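Local coordinates for GTPase activator-like protein (Chaetomium thermophilum, PDB 5HIU) that is the helical N-terminal part of TSC2, a protein that probably acts as a GTPase activator, at residues V120-E123 against Q124-H128; F201-D204 against D205-A208; V233-S236 against L237-G241; E268-H271 against T272-I276. All blocks are in the same frame, centred on the assembly; numbering follows the deposited sequence.

Overall arrangement
The four contacts follow one another along the chain, in series, in an elongated array of helices that contains no strands. All fall within the DUF3384 region. Contact 1 is at the C-terminal end of helix 115-126, contact 2 at the start of helix 204-219, contact 3 at the end of helix 224-240, and contact 4 within helix 266-277. Contacts 2 and 3 have centres about 13 Å apart and meet through Ile207 and Leu237. Contacts 3 and 4 have centres about 10 Å apart, with Val238 packed on Ile275 and Ile276. Contact 1 touches none of the others; its centre is about 21 Å from that of contact 2. The arrangement is consistent with an alpha-solenoid, in which successive helices pack side by side.

Contact 1: V120-E123 against Q124-H128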
loop_
_atom_site.group_PDB
_atom_site.type_symbol
_atom_site.label_atom_id
_atom_site.label_comp_id
_atom_site.label_asym_id
_atom_site.label_seq_id
_atom_site.Cartn_x
_atom_site.Cartn_y
_atom_site.Cartn_z
ATOM N N VAL A 120 -7.685 -18.794 -9.176
ATOM C CA VAL A 120 -8.459 -18.606 -10.400
ATOM C C VAL A 120 -9.931 -19.007 -10.157
ATOM O O VAL A 120 -10.859 -18.308 -10.573
ATOM C CB VAL A 120 -7.855 -19.401 -11.576
ATOM C CG1 VAL A 120 -8.801 -19.430 -12.758
ATOM C CG2 VAL A 120 -6.507 -18.823 -11.995
ATOM N N ALA A 121 -10.142 -20.115 -9.461
ATOM C CA ALA A 121 -11.490 -20.528 -9.155
ATOM C C ALA A 121 -12.202 -19.414 -8.447
ATOM O O ALA A 121 -13.298 -18.999 -8.853
ATOM C CB ALA A 121 -11.492 -21.768 -8.286
ATOM N N LEU A 122 -11.589 -18.911 -7.389
ATOM C CA LEU A 122 -12.265 -17.897 -6.604
ATOM C C LEU A 122 -12.529 -16.659 -7.467
ATOM O O LEU A 122 -13.630 -16.123 -7.489
ATOM C CB LEU A 122 -11.460 -17.546 -5.367
ATOM C CG LEU A 122 -12.166 -16.580 -4.415
ATOM C CD1 LEU A 122 -13.535 -17.098 -3.984
ATOM C CD2 LEU A 122 -11.305 -16.354 -3.192
ATOM N N GLU A 123 -11.508 -16.244 -8.201
ATOM C CA GLU A 123 -11.609 -15.123 -9.101
ATOM C C GLU A 123 -12.786 -15.305 -10.051
ATOM O O GLU A 123 -13.569 -14.372 -10.232
ATOM C CB GLU A 123 -10.289 -14.977 -9.854
ATOM C CG GLU A 123 -10.319 -14.138 -11.114
ATOM C CD GLU A 123 -8.993 -14.211 -11.849
ATOM O OE1 GLU A 123 -8.000 -13.747 -11.266
ATOM O OE2 GLU A 123 -8.939 -14.751 -12.986
ATOM N N GLN A 124 -12.921 -16.502 -10.634
ATOM C CA GLN A 124 -14.009 -16.788 -11.560
ATOM C C GLN A 124 -15.330 -16.934 -10.866
ATOM O O GLN A 124 -16.338 -16.537 -11.409
ATOM C CB GLN A 124 -13.742 -18.052 -12.354
ATOM C CG GLN A 124 -12.559 -17.928 -13.294
ATOM C CD GLN A 124 -12.696 -16.779 -14.290
ATOM O OE1 GLN A 124 -13.693 -16.673 -15.014
ATOM N NE2 GLN A 124 -11.678 -15.915 -14.332
ATOM N N LEU A 125 -15.336 -17.512 -9.672
ATOM C CA LEU A 125 -16.567 -17.646 -8.900
ATOM C C LEU A 125 -17.144 -16.271 -8.617
ATOM O O LEU A 125 -18.351 -16.048 -8.748
ATOM C CB LEU A 125 -16.314 -18.381 -7.579
ATOM C CG LEU A 125 -17.540 -18.677 -6.712
ATOM C CD1 LEU A 125 -18.474 -19.607 -7.463
ATOM C CD2 LEU A 125 -17.203 -19.262 -5.341
ATOM N N THR A 126 -16.272 -15.349 -8.235
ATOM C CA THR A 126 -16.697 -14.009 -7.843
ATOM C C THR A 126 -16.815 -13.049 -9.029
ATOM O O THR A 126 -17.342 -11.947 -8.867
ATOM C CB THR A 126 -15.712 -13.399 -6.836
ATOM O OG1 THR A 126 -14.410 -13.319 -7.438
ATOM C CG2 THR A 126 -15.622 -14.246 -5.588
ATOM N N ASN A 127 -16.322 -13.455 -10.205
ATOM C CA ASN A 127 -16.293 -12.588 -11.379
ATOM C C ASN A 127 -15.348 -11.421 -11.126
ATOM O O ASN A 127 -15.699 -10.270 -11.302
ATOM C CB ASN A 127 -17.699 -12.080 -11.703
ATOM C CG ASN A 127 -17.734 -11.188 -12.922
ATOM O OD1 ASN A 127 -16.960 -11.345 -13.858
ATOM N ND2 ASN A 127 -18.648 -10.250 -12.920
ATOM N N HIS A 128 -14.143 -11.742 -10.688
ATOM C CA HIS A 128 -13.124 -10.743 -10.350
ATOM C C HIS A 128 -13.561 -9.847 -9.210
ATOM O O HIS A 128 -13.337 -8.660 -9.227
ATOM C CB HIS A 128 -12.710 -9.945 -11.593
ATOM C CG HIS A 128 -12.218 -10.818 -12.695
ATOM N ND1 HIS A 128 -10.946 -11.345 -12.704
ATOM C CD2 HIS A 128 -12.850 -11.337 -13.778
ATOM C CE1 HIS A 128 -10.802 -12.120 -13.763
ATOM N NE2 HIS A 128 -11.943 -12.132 -14.435
#
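His128 N donates to Glu123 O at 2.7 Å, in a nearly straight bond (174°) that reaches back across the helix end. Ordinary helical bonds come before it, from Gln124 N to Val120 O and from Leu125 N to Ala121 O. Thr126 OG1 lies 2.9 Å from Leu122 O and 3.1 Å from Glu123 O. Its single proton can serve either carbonyl, and the same oxygen is also bonded to Gly129 N.

The Glu123 carboxylate holds two side-chain amides. OE2 uses its anti lone pair for Gln124 NE2 at 3.3 Å, and OE1 is bonded to Gln186. The amide of Gln124 stands steeply to the carboxylate, with the planes 74° apart.

The Glu123 chain also packs closely on the imidazole of His128. Its CG comes obliquely to 3.3 Å from His128 ND1, and the ring is turned 30° from the carboxylate. The apolar contact is looser. Leu122 CD1 touches Thr126 CG2 at 3.9 Å, while Leu122 also packs on helices 96-107 and 139-163.

Asn127 has positive phi, and its N bonds weakly to Gln124 O. Together with the bond from His128 to Glu123, this is a Schellman motif closing helix 115-126.

Contact 2: F201-D204 against D205-A208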
loop_
_atom_site.group_PDB
_atom_site.type_symbol
_atom_site.label_atom_id
_atom_site.label_comp_id
_atom_site.label_asym_id
_atom_site.label_seq_id
_atom_site.Cartn_x
_atom_site.Cartn_y
_atom_site.Cartn_z
ATOM N N PHE A 201 -19.296 -5.884 3.227
ATOM C CA PHE A 201 -19.229 -7.180 3.927
ATOM C C PHE A 201 -17.914 -7.417 4.662
ATOM O O PHE A 201 -17.675 -8.507 5.226
ATOM C CB PHE A 201 -19.473 -8.308 2.949
ATOM C CG PHE A 201 -20.714 -8.127 2.152
ATOM C CD1 PHE A 201 -21.950 -8.276 2.749
ATOM C CD2 PHE A 201 -20.648 -7.780 0.806
ATOM C CE1 PHE A 201 -23.092 -8.108 2.016
ATOM C CE2 PHE A 201 -21.803 -7.610 0.068
ATOM C CZ PHE A 201 -23.032 -7.774 0.681
ATOM N N ALA A 202 -17.065 -6.399 4.644
ATOM C CA ALA A 202 -15.858 -6.409 5.423
ATOM C C ALA A 202 -16.184 -5.829 6.771
ATOM O O ALA A 202 -16.560 -4.662 6.883
ATOM C CB ALA A 202 -14.787 -5.586 4.752
ATOM N N THR A 203 -16.029 -6.647 7.799
ATOM C CA THR A 203 -16.169 -6.169 9.155
ATOM C C THR A 203 -14.931 -5.356 9.486
ATOM O O THR A 203 -13.884 -5.524 8.867
ATOM C CB THR A 203 -16.255 -7.326 10.169
ATOM O OG1 THR A 203 -14.967 -7.935 10.277
ATOM C CG2 THR A 203 -17.300 -8.374 9.760
ATOM N N ASP A 204 -15.057 -4.506 10.497
ATOM C CA ASP A 204 -13.965 -3.650 10.979
ATOM C C ASP A 204 -12.711 -4.435 11.409
ATOM O O ASP A 204 -11.581 -3.979 11.202
ATOM C CB ASP A 204 -14.459 -2.794 12.165
ATOM C CG ASP A 204 -15.539 -1.803 11.771
ATOM O OD1 ASP A 204 -15.615 -1.421 10.585
ATOM O OD2 ASP A 204 -16.329 -1.410 12.650
ATOM N N ASP A 205 -12.914 -5.607 12.004
ATOM C CA ASP A 205 -11.813 -6.372 12.562
ATOM C C ASP A 205 -11.040 -7.157 11.503
ATOM O O ASP A 205 -9.855 -7.430 11.689
ATOM C CB ASP A 205 -12.324 -7.320 13.648
ATOM C CG ASP A 205 -11.221 -7.771 14.603
ATOM O OD1 ASP A 205 -10.083 -8.014 14.158
ATOM O OD2 ASP A 205 -11.491 -7.884 15.811
ATOM N N VAL A 206 -11.692 -7.533 10.405
ATOM C CA VAL A 206 -10.991 -8.225 9.319
ATOM C C VAL A 206 -10.138 -7.211 8.557
ATOM O O VAL A 206 -9.041 -7.524 8.093
ATOM C CB VAL A 206 -11.963 -8.930 8.349
ATOM C CG1 VAL A 206 -11.209 -9.639 7.226
ATOM C CG2 VAL A 206 -12.815 -9.943 9.108
ATOM N N ILE A 207 -10.641 -5.990 8.454
ATOM C CA ILE A 207 -9.914 -4.922 7.807
ATOM C C ILE A 207 -8.668 -4.554 8.603
ATOM O O ILE A 207 -7.586 -4.313 8.034
ATOM C CB ILE A 207 -10.828 -3.703 7.577
ATOM C CG1 ILE A 207 -11.877 -4.034 6.510
ATOM C CG2 ILE A 207 -10.019 -2.485 7.147
ATOM C CD1 ILE A 207 -11.301 -4.457 5.166
ATOM N N ALA A 208 -8.813 -4.516 9.913
ATOM C CA ALA A 208 -7.658 -4.372 10.786
ATOM C C ALA A 208 -6.650 -5.461 10.431
ATOM O O ALA A 208 -5.471 -5.173 10.205
ATOM C CB ALA A 208 -8.073 -4.469 12.238
#
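Thr203 caps the first turn of helix 204-219 through Val206, as the N-cap residue. Its OG1 accepts from Val206 N at 3.3 Å, a weak bond of 154°. The hydroxyl can do this because chi1 is 72°, which sets OG1 between the backbone N and the carbonyl carbon, turned toward the helix start. The methyl, CG2, is then on the side of the backbone N.

The backbone of Thr203 adds to the cap. Its O accepts weakly from Ile207 N and, at a poorer angle, from Val206 N. Farther along, Ala208 N bonds to Asp204 O at 3.1 Å, the one bond here that is not weak.

Asp204 and Asp205 stand at the first two helical positions. Their carboxylates would be expected to interact favourably with the positive end of the helix dipole.

The outer shell is apolar. Ala202, just before the cap, meets Ile207, four residues after it, so the turn is also closed by a hydrophobic staple. Ile207 further touches Phe199 and Pro244. Ala202 and Val206 both rest on Phe140 of helix 139-163, and Phe201 meets the ring of Tyr136, which places the loop against that neighbourhood.

In the staple, the Ala202 CB methyl lies 3.7 Å from Ile207 CD1. On the capping side, Val206 CG2 approaches Thr203 OG1 to 3.2 Å.

Contact 3: V233-S236 against L237-G241; sequences VIES and LVTFG
Thr239 grips Glu235 O with two groups at once. The backbone N donates to that oxygen at 2.7 Å, and the hydroxyl OG1 does so at 2.7 Å as well. The two donors come from different directions: the amide lies nearly in line with the carbonyl, while OG1 stands about 50° above the carbonyl plane. Thr239 OG1 reaches the carbonyl because it is anti to its own carbonyl carbon (chi1 -53°). Glu235 and Thr239 lie alongside each other, but their side chains meet only loosely, with CG and OG1 at 3.8 Å.

In the tight part, side-chain carbons press on carbonyls of the preceding turn. Val238 CG2 comes within 3.1 Å of Glu235 O, and Leu237 CB within 3.4 Å of Ile234 O. Ser236 and Leu237 are on the buried side, and Ser236 OG makes a weak bond to Lys192 O. Ser236 O takes the Phe240 N-H at 2.7 Å.

The solvent side is looser. Thr239 and Phe240 are exposed, and the Thr239 methyl CG2 lies 3.8 Å above the Phe240 ring, over its centre. Gly241 leaves the helix here.

Around this end of helix 224-240, Leu237 faces helices 204-219 and 179-198, and Ile234 packs on Leu215 of helix 204-219. Val238 faces helix 266-277, as does Glu235, bonded through OE1 to His232 and packed on His271 and Thr272.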
loop_
_atom_site.group_PDB
_atom_site.type_symbol
_atom_site.label_atom_id
_atom_site.label_comp_id
_atom_site.label_asym_id
_atom_site.label_seq_id
_atom_site.Cartn_x
_atom_site.Cartn_y
_atom_site.Cartn_z
ATOM N N VAL A 233 -3.910 -1.505 -2.875
ATOM C CA VAL A 233 -4.878 -2.105 -1.975
ATOM C C VAL A 233 -5.353 -1.064 -0.979
ATOM O O VAL A 233 -6.536 -0.953 -0.706
ATOM C CB VAL A 233 -4.338 -3.361 -1.290
ATOM C CG1 VAL A 233 -5.135 -3.694 -0.037
ATOM C CG2 VAL A 233 -4.379 -4.521 -2.260
ATOM N N ILE A 234 -4.431 -0.276 -0.473
ATOM C CA ILE A 234 -4.750 0.736 0.513
ATOM C C ILE A 234 -5.535 1.860 -0.113
ATOM O O ILE A 234 -6.487 2.336 0.467
ATOM C CB ILE A 234 -3.479 1.253 1.212
ATOM C CG1 ILE A 234 -2.974 0.178 2.166
ATOM C CG2 ILE A 234 -3.759 2.533 2.004
ATOM C CD1 ILE A 234 -1.515 0.356 2.515
ATOM N N GLU A 235 -5.138 2.273 -1.309
ATOM C CA GLU A 235 -5.934 3.220 -2.092
ATOM C C GLU A 235 -7.357 2.690 -2.134
ATOM O O GLU A 235 -8.290 3.422 -1.889
ATOM C CB GLU A 235 -5.331 3.355 -3.480
ATOM C CG GLU A 235 -5.968 4.350 -4.437
ATOM C CD GLU A 235 -5.327 4.322 -5.832
ATOM O OE1 GLU A 235 -4.321 3.609 -6.046
ATOM O OE2 GLU A 235 -5.824 5.012 -6.739
ATOM N N SER A 236 -7.524 1.402 -2.402
ATOM C CA SER A 236 -8.841 0.845 -2.508
ATOM C C SER A 236 -9.561 1.008 -1.213
ATOM O O SER A 236 -10.719 1.442 -1.194
ATOM C CB SER A 236 -8.800 -0.630 -2.839
ATOM O OG SER A 236 -8.848 -0.796 -4.227
ATOM N N LEU A 237 -8.901 0.635 -0.123
ATOM C CA LEU A 237 -9.560 0.726 1.152
ATOM C C LEU A 237 -10.105 2.117 1.296
ATOM O O LEU A 237 -11.314 2.302 1.480
ATOM C CB LEU A 237 -8.630 0.404 2.307
ATOM C CG LEU A 237 -8.444 -1.083 2.552
ATOM C CD1 LEU A 237 -7.635 -1.268 3.824
ATOM C CD2 LEU A 237 -9.774 -1.810 2.684
ATOM N N VAL A 238 -9.227 3.103 1.163
ATOM C CA VAL A 238 -9.642 4.480 1.420
ATOM C C VAL A 238 -10.648 4.955 0.387
ATOM O O VAL A 238 -11.552 5.679 0.709
ATOM C CB VAL A 238 -8.461 5.469 1.567
ATOM C CG1 VAL A 238 -7.584 5.072 2.744
ATOM C CG2 VAL A 238 -7.627 5.545 0.308
ATOM N N THR A 239 -10.507 4.539 -0.853
ATOM C CA THR A 239 -11.425 4.991 -1.866
ATOM C C THR A 239 -12.809 4.393 -1.622
ATOM O O THR A 239 -13.810 5.106 -1.690
ATOM C CB THR A 239 -10.930 4.639 -3.287
ATOM O OG1 THR A 239 -9.599 5.123 -3.486
ATOM C CG2 THR A 239 -11.798 5.275 -4.334
ATOM N N PHE A 240 -12.883 3.102 -1.319
ATOM C CA PHE A 240 -14.198 2.405 -1.289
ATOM C C PHE A 240 -14.737 1.959 0.063
ATOM O O PHE A 240 -15.893 1.610 0.155
ATOM C CB PHE A 240 -14.161 1.211 -2.214
ATOM C CG PHE A 240 -13.832 1.570 -3.627
ATOM C CD1 PHE A 240 -14.751 2.249 -4.409
ATOM C CD2 PHE A 240 -12.597 1.242 -4.176
ATOM C CE1 PHE A 240 -14.445 2.592 -5.718
ATOM C CE2 PHE A 240 -12.294 1.582 -5.489
ATOM C CZ PHE A 240 -13.209 2.256 -6.254
ATOM N N GLY A 241 -13.905 1.980 1.093
ATOM C CA GLY A 241 -14.311 1.670 2.458
ATOM C C GLY A 241 -13.640 2.632 3.414
ATOM O O GLY A 241 -13.668 3.853 3.186
#

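Contact 4: E268-H271 against T272-I276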
loop_
_atom_site.group_PDB
_atom_site.type_symbol
_atom_site.label_atom_id
_atom_site.label_comp_id
_atom_site.label_asym_id
_atom_site.label_seq_id
_atom_site.Cartn_x
_atom_site.Cartn_y
_atom_site.Cartn_z
ATOM N N GLU A 268 2.616 7.332 -6.820
ATOM C CA GLU A 268 1.614 6.387 -6.327
ATOM C C GLU A 268 1.291 6.564 -4.841
ATOM O O GLU A 268 0.128 6.612 -4.474
ATOM C CB GLU A 268 2.019 4.933 -6.600
ATOM C CG GLU A 268 1.649 4.425 -7.992
ATOM C CD GLU A 268 2.789 4.526 -8.972
ATOM O OE1 GLU A 268 3.697 5.356 -8.752
ATOM O OE2 GLU A 268 2.784 3.762 -9.959
ATOM N N ALA A 269 2.309 6.671 -3.993
ATOM C CA ALA A 269 2.100 6.865 -2.557
ATOM C C ALA A 269 1.497 8.238 -2.268
ATOM O O ALA A 269 0.695 8.407 -1.350
ATOM C CB ALA A 269 3.427 6.712 -1.793
ATOM N N TRP A 270 1.895 9.255 -3.011
ATOM C CA TRP A 270 1.376 10.555 -2.679
ATOM C C TRP A 270 -0.113 10.526 -2.988
ATOM O O TRP A 270 -0.946 11.045 -2.227
ATOM C CB TRP A 270 2.083 11.676 -3.433
ATOM C CG TRP A 270 1.301 12.890 -3.300
ATOM C CD1 TRP A 270 0.594 13.509 -4.266
ATOM C CD2 TRP A 270 1.034 13.581 -2.089
ATOM N NE1 TRP A 270 -0.087 14.573 -3.738
ATOM C CE2 TRP A 270 0.158 14.629 -2.394
ATOM C CE3 TRP A 270 1.441 13.407 -0.767
ATOM C CZ2 TRP A 270 -0.299 15.519 -1.436
ATOM C CZ3 TRP A 270 0.975 14.284 0.189
ATOM C CH2 TRP A 270 0.131 15.334 -0.148
ATOM N N HIS A 271 -0.462 9.875 -4.092
ATOM C CA HIS A 271 -1.872 9.797 -4.490
ATOM C C HIS A 271 -2.695 9.205 -3.355
ATOM O O HIS A 271 -3.721 9.741 -2.921
ATOM C CB HIS A 271 -2.010 8.969 -5.753
ATOM C CG HIS A 271 -3.336 9.122 -6.409
ATOM N ND1 HIS A 271 -4.427 8.348 -6.068
ATOM C CD2 HIS A 271 -3.760 9.974 -7.370
ATOM C CE1 HIS A 271 -5.464 8.709 -6.797
ATOM N NE2 HIS A 271 -5.084 9.690 -7.598
ATOM N N THR A 272 -2.205 8.105 -2.826
ATOM C CA THR A 272 -2.898 7.452 -1.740
ATOM C C THR A 272 -2.883 8.316 -0.487
ATOM O O THR A 272 -3.895 8.408 0.208
ATOM C CB THR A 272 -2.330 6.043 -1.499
ATOM O OG1 THR A 272 -2.381 5.307 -2.732
ATOM C CG2 THR A 272 -3.133 5.313 -0.480
ATOM N N ILE A 273 -1.763 8.971 -0.202
ATOM C CA ILE A 273 -1.703 9.812 0.986
ATOM C C ILE A 273 -2.640 11.002 0.790
ATOM O O ILE A 273 -3.222 11.482 1.774
ATOM C CB ILE A 273 -0.260 10.268 1.313
ATOM C CG1 ILE A 273 0.560 9.099 1.844
ATOM C CG2 ILE A 273 -0.230 11.360 2.378
ATOM C CD1 ILE A 273 2.051 9.349 1.760
ATOM N N SER A 274 -2.800 11.482 -0.454
ATOM C CA SER A 274 -3.625 12.664 -0.666
ATOM C C SER A 274 -5.053 12.331 -0.315
ATOM O O SER A 274 -5.718 13.080 0.418
ATOM C CB SER A 274 -3.526 13.220 -2.089
ATOM O OG SER A 274 -3.628 12.187 -3.048
ATOM N N ILE A 275 -5.517 11.185 -0.808
ATOM C CA ILE A 275 -6.870 10.740 -0.516
ATOM C C ILE A 275 -7.062 10.767 0.992
ATOM O O ILE A 275 -7.980 11.411 1.492
ATOM C CB ILE A 275 -7.135 9.337 -1.082
ATOM C CG1 ILE A 275 -7.240 9.415 -2.608
ATOM C CG2 ILE A 275 -8.405 8.760 -0.491
ATOM C CD1 ILE A 275 -6.907 8.129 -3.341
ATOM N N ILE A 276 -6.174 10.104 1.720
ATOM C CA ILE A 276 -6.299 10.040 3.177
ATOM C C ILE A 276 -6.345 11.447 3.807
ATOM O O ILE A 276 -7.108 11.704 4.759
ATOM C CB ILE A 276 -5.142 9.240 3.808
ATOM C CG1 ILE A 276 -5.161 7.802 3.306
ATOM C CG2 ILE A 276 -5.246 9.257 5.332
ATOM C CD1 ILE A 276 -3.899 7.027 3.600
HETATM O O HOH W 1 -2.161 5.330 -5.554
#
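Ser274 OG donates to His271 O, one turn back, at a very short 2.5 Å, so the exact length is doubtful. A chi1 of 46° folds the hydroxyl back over its own backbone, facing the carbonyl of the previous turn. His271 O also accepts from Ile275 N at 3.1 Å, a fairly straight bond (168°). His271 O thus takes the serine hydroxyl, the Ile275 amide and, weakly, the Ser274 amide; the main acceptor of Ser274 N is Trp270 O.

Water 1 joins Glu268 O and Thr272 OG1, at 2.8 Å from each. It donates to the carbonyl. The backbone bond from Thr272 N to the same carbonyl is longer, at 3.2 Å. Glu268 OE2 has a long, weak ion pair with Arg228.

Packing lies outside these bonds. Trp270 has its CG anti to the backbone N (chi1 166°), which lays the indole along the helix over the next turn. Ser274 CB lies over one face of that ring, 3.8 Å above its plane and toward the rim. Ile273 CG2 touches CZ3 of the same Trp270 indole at 3.8 Å, the two side chains crossing at about a right angle. His271 ND1 meets Ile275 CD1 at 3.7 Å, at an oblique angle.

Lys321 makes a cation-pi contact with Trp270. Helix 224-240 packs on Thr272 and Ile275, helix 245-261 on Ile273, and both helices 245-261 and 281-294 on Ile276.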